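Local coordinates for restriction endonuclease EcoP15I, modification subunit (Escherichia coli, PDB 4ZCF) that methylates the second adenine of the 5'-CAGCAG-3' site at N6 as a homodimer and, with the Res subunit, supports DNA restriction, at the interface of chains A and B. Coordinates in Å, arbitrary orientation; residue numbers count along the deposited sequence, not the author numbering. Chains: chain A/B, Restriction endonuclease EcoP15I, modification subunit.

The interface of chains A and B. Residues chain A 224, 258, 387-390; chain B 236-239.
B:Asn236 points the nitrogen of its side-chain amide at one face of the A:Trp258 indole: ND2 sits 3.4 Å above the ring plane, displaced toward the rim on the pyrrole side, where it lies 3.5 Å from both CD1 and NE1 of A:Trp258. Amide and ring are not stacked flat; their planes stand 68° apart, and the amide meets the face with its nitrogen end. The asparagine CG is anti to its own carbonyl carbon (chi1 -67°), which carries the amide over the five-membered ring while CB lies above the CD2-CE3 side of the benzo ring and the backbone passes beyond that rim, beside CE3. The backbone O of B:Asn236 turns instead to a water 2.6 Å away. This water also contacts the A:Trp258 O and the A:Leu388 N, tying two chain A segments to chain B. Beyond it, the short strands A 388-389 and B 237-238 pair in parallel. Their firm bond runs from B:Ala238 N to A:Leu388 O (2.8 Å), nearly straight at the hydrogen and almost in line with the carbonyl; a weak, bent bond from A:Ser390 N to B:Ala238 O continues the pairing. B:Ile237 and A:Leu388 lie alongside each other and point the same way, CG1 of the isoleucine 3.9 Å from CD2 of the leucine. A:Leu224, on strand 220-227, reaches this pair with its CD2 branch, which touches CG2 of B:Ile237 at 3.7 Å and also lies near CG1. Away from this apolar group, the methyl of B:Ala238 rests against the aliphatic stem of A:Lys387, CB of B:Ala238 3.6 Å from CD of A:Lys387; the lysine CG sits between its backbone N and carbonyl carbon (chi1 70°), and from there the extended stem runs past the methyl. The patch is one part of the contact between the two Mod subunits, docking a short segment of one onto the other by strand pairing, a bridging water and apolar packing, and so probably helps hold together the methylating homodimer.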
ATOM      1  N   LEU A 224      -6.050   9.385  -8.044  1.00 31.06           N
ATOM      2  CA  LEU A 224      -6.366   9.962  -9.338  1.00 31.37           C
ATOM      3  C   LEU A 224      -7.721  10.641  -9.240  1.00 32.67           C
ATOM      4  O   LEU A 224      -8.601  10.186  -8.512  1.00 28.17           O
ATOM      5  CB  LEU A 224      -6.391   8.892 -10.453  1.00 31.50           C
ATOM      6  CG  LEU A 224      -5.187   7.942 -10.542  1.00 34.52           C
ATOM      7  CD1 LEU A 224      -5.575   6.637 -11.265  1.00 33.43           C
ATOM      8  CD2 LEU A 224      -4.002   8.613 -11.248  1.00 35.73           C
ATOM      9  N   TRP A 258       5.885   4.291 -14.458  1.00 37.16           N
ATOM     10  CA  TRP A 258       4.760   3.887 -15.305  1.00 34.79           C
ATOM     11  C   TRP A 258       4.767   4.757 -16.526  1.00 39.30           C
ATOM     12  O   TRP A 258       4.628   5.979 -16.436  1.00 35.71           O
ATOM     13  CB  TRP A 258       3.410   3.961 -14.595  1.00 32.46           C
ATOM     14  CG  TRP A 258       3.123   2.823 -13.643  1.00 33.08           C
ATOM     15  CD1 TRP A 258       3.840   1.676 -13.475  1.00 35.61           C
ATOM     16  CD2 TRP A 258       2.042   2.760 -12.703  1.00 32.98           C
ATOM     17  NE1 TRP A 258       3.265   0.895 -12.498  1.00 34.49           N
ATOM     18  CE2 TRP A 258       2.138   1.523 -12.033  1.00 35.82           C
ATOM     19  CE3 TRP A 258       0.991   3.633 -12.365  1.00 34.75           C
ATOM     20  CZ2 TRP A 258       1.244   1.148 -11.023  1.00 34.87           C
ATOM     21  CZ3 TRP A 258       0.090   3.244 -11.378  1.00 35.87           C
ATOM     22  CH2 TRP A 258       0.233   2.020 -10.713  1.00 35.91           C
ATOM     23  N   LYS A 387       3.148   9.491 -19.455  1.00 34.27           N
ATOM     24  CA  LYS A 387       2.998   9.303 -18.002  1.00 32.86           C
ATOM     25  C   LYS A 387       1.504   9.207 -17.601  1.00 37.72           C
ATOM     26  O   LYS A 387       0.603   9.558 -18.391  1.00 38.44           O
ATOM     27  CB  LYS A 387       3.626  10.507 -17.257  1.00 33.44           C
ATOM     28  CG  LYS A 387       2.826  11.801 -17.426  1.00 31.44           C
ATOM     29  CD  LYS A 387       3.473  12.998 -16.806  1.00 35.11           C
ATOM     30  CE  LYS A 387       2.517  14.157 -16.797  1.00 30.56           C
ATOM     31  NZ  LYS A 387       3.154  15.416 -17.255  1.00 38.86           N
ATOM     32  N   LEU A 388       1.252   8.845 -16.326  1.00 31.28           N
ATOM     33  CA  LEU A 388      -0.102   8.851 -15.815  1.00 28.88           C
ATOM     34  C   LEU A 388      -0.301  10.154 -15.025  1.00 31.46           C
ATOM     35  O   LEU A 388       0.186  10.274 -13.916  1.00 30.17           O
ATOM     36  CB  LEU A 388      -0.358   7.602 -14.948  1.00 28.15           C
ATOM     37  CG  LEU A 388      -1.685   7.473 -14.188  1.00 30.07           C
ATOM     38  CD1 LEU A 388      -2.903   7.502 -15.139  1.00 29.31           C
ATOM     39  CD2 LEU A 388      -1.686   6.230 -13.379  1.00 29.48           C
ATOM     40  N   SER A 389      -0.977  11.141 -15.621  1.00 30.43           N
ATOM     41  CA  SER A 389      -1.295  12.394 -14.942  1.00 30.20           C
ATOM     42  C   SER A 389      -2.388  12.124 -13.853  1.00 32.83           C
ATOM     43  O   SER A 389      -3.211  11.234 -14.035  1.00 31.46           O
ATOM     44  CB  SER A 389      -1.717  13.465 -15.941  1.00 32.75           C
ATOM     45  OG  SER A 389      -2.468  14.492 -15.294  1.00 46.29           O
ATOM     46  N   SER A 390      -2.356  12.857 -12.717  1.00 30.34           N
ATOM     47  CA  SER A 390      -3.283  12.643 -11.591  1.00 30.71           C
ATOM     48  C   SER A 390      -4.741  13.058 -11.825  1.00 34.23           C
ATOM     49  O   SER A 390      -5.641  12.561 -11.129  1.00 32.21           O
ATOM     50  CB  SER A 390      -2.743  13.274 -10.309  1.00 34.30           C
ATOM     51  OG  SER A 390      -2.796  14.691 -10.355  1.00 40.13           O
TER
ATOM     52  N   ASN B 236       5.071   6.579 -10.731  1.00 32.38           N
ATOM     53  CA  ASN B 236       3.941   5.708 -11.000  1.00 30.63           C
ATOM     54  C   ASN B 236       2.819   6.633 -11.436  1.00 32.41           C
ATOM     55  O   ASN B 236       2.551   6.704 -12.634  1.00 29.32           O
ATOM     56  CB  ASN B 236       3.639   4.867  -9.761  1.00 29.75           C
ATOM     57  CG  ASN B 236       4.765   3.889  -9.483  1.00 43.38           C
ATOM     58  OD1 ASN B 236       5.418   3.948  -8.448  1.00 47.04           O
ATOM     59  ND2 ASN B 236       5.091   3.032 -10.447  1.00 31.53           N
ATOM     60  N   ILE B 237       2.300   7.482 -10.502  1.00 30.49           N
ATOM     61  CA  ILE B 237       1.342   8.555 -10.810  1.00 29.60           C
ATOM     62  C   ILE B 237       2.146   9.890 -10.810  1.00 31.43           C
ATOM     63  O   ILE B 237       2.950  10.081  -9.903  1.00 28.63           O
ATOM     64  CB  ILE B 237       0.180   8.583  -9.770  1.00 32.64           C
ATOM     65  CG1 ILE B 237      -0.638   7.268  -9.817  1.00 33.25           C
ATOM     66  CG2 ILE B 237      -0.740   9.795  -9.978  1.00 33.25           C
ATOM     67  CD1 ILE B 237      -1.462   7.004  -8.676  1.00 36.13           C
ATOM     68  N   ALA B 238       1.927  10.788 -11.826  1.00 28.88           N
ATOM     69  CA  ALA B 238       2.449  12.172 -11.935  1.00 28.66           C
ATOM     70  C   ALA B 238       1.432  13.063 -11.239  1.00 33.87           C
ATOM     71  O   ALA B 238       0.387  13.388 -11.829  1.00 33.98           O
ATOM     72  CB  ALA B 238       2.579  12.592 -13.391  1.00 29.37           C
ATOM     73  N   VAL B 239       1.693  13.378  -9.946  1.00 29.81           N
ATOM     74  CA  VAL B 239       0.793  14.139  -9.070  1.00 28.99           C
ATOM     75  C   VAL B 239       0.862  15.625  -9.388  1.00 35.09           C
ATOM     76  O   VAL B 239       1.932  16.213  -9.310  1.00 35.91           O
ATOM     77  CB  VAL B 239       0.978  13.773  -7.583  1.00 30.66           C
ATOM     78  CG1 VAL B 239      -0.059  14.469  -6.708  1.00 29.25           C
ATOM     79  CG2 VAL B 239       0.885  12.257  -7.411  1.00 30.47           C
TER
HETATM   80  O   HOH W   1       3.376   7.748 -14.886  1.00 17.72           O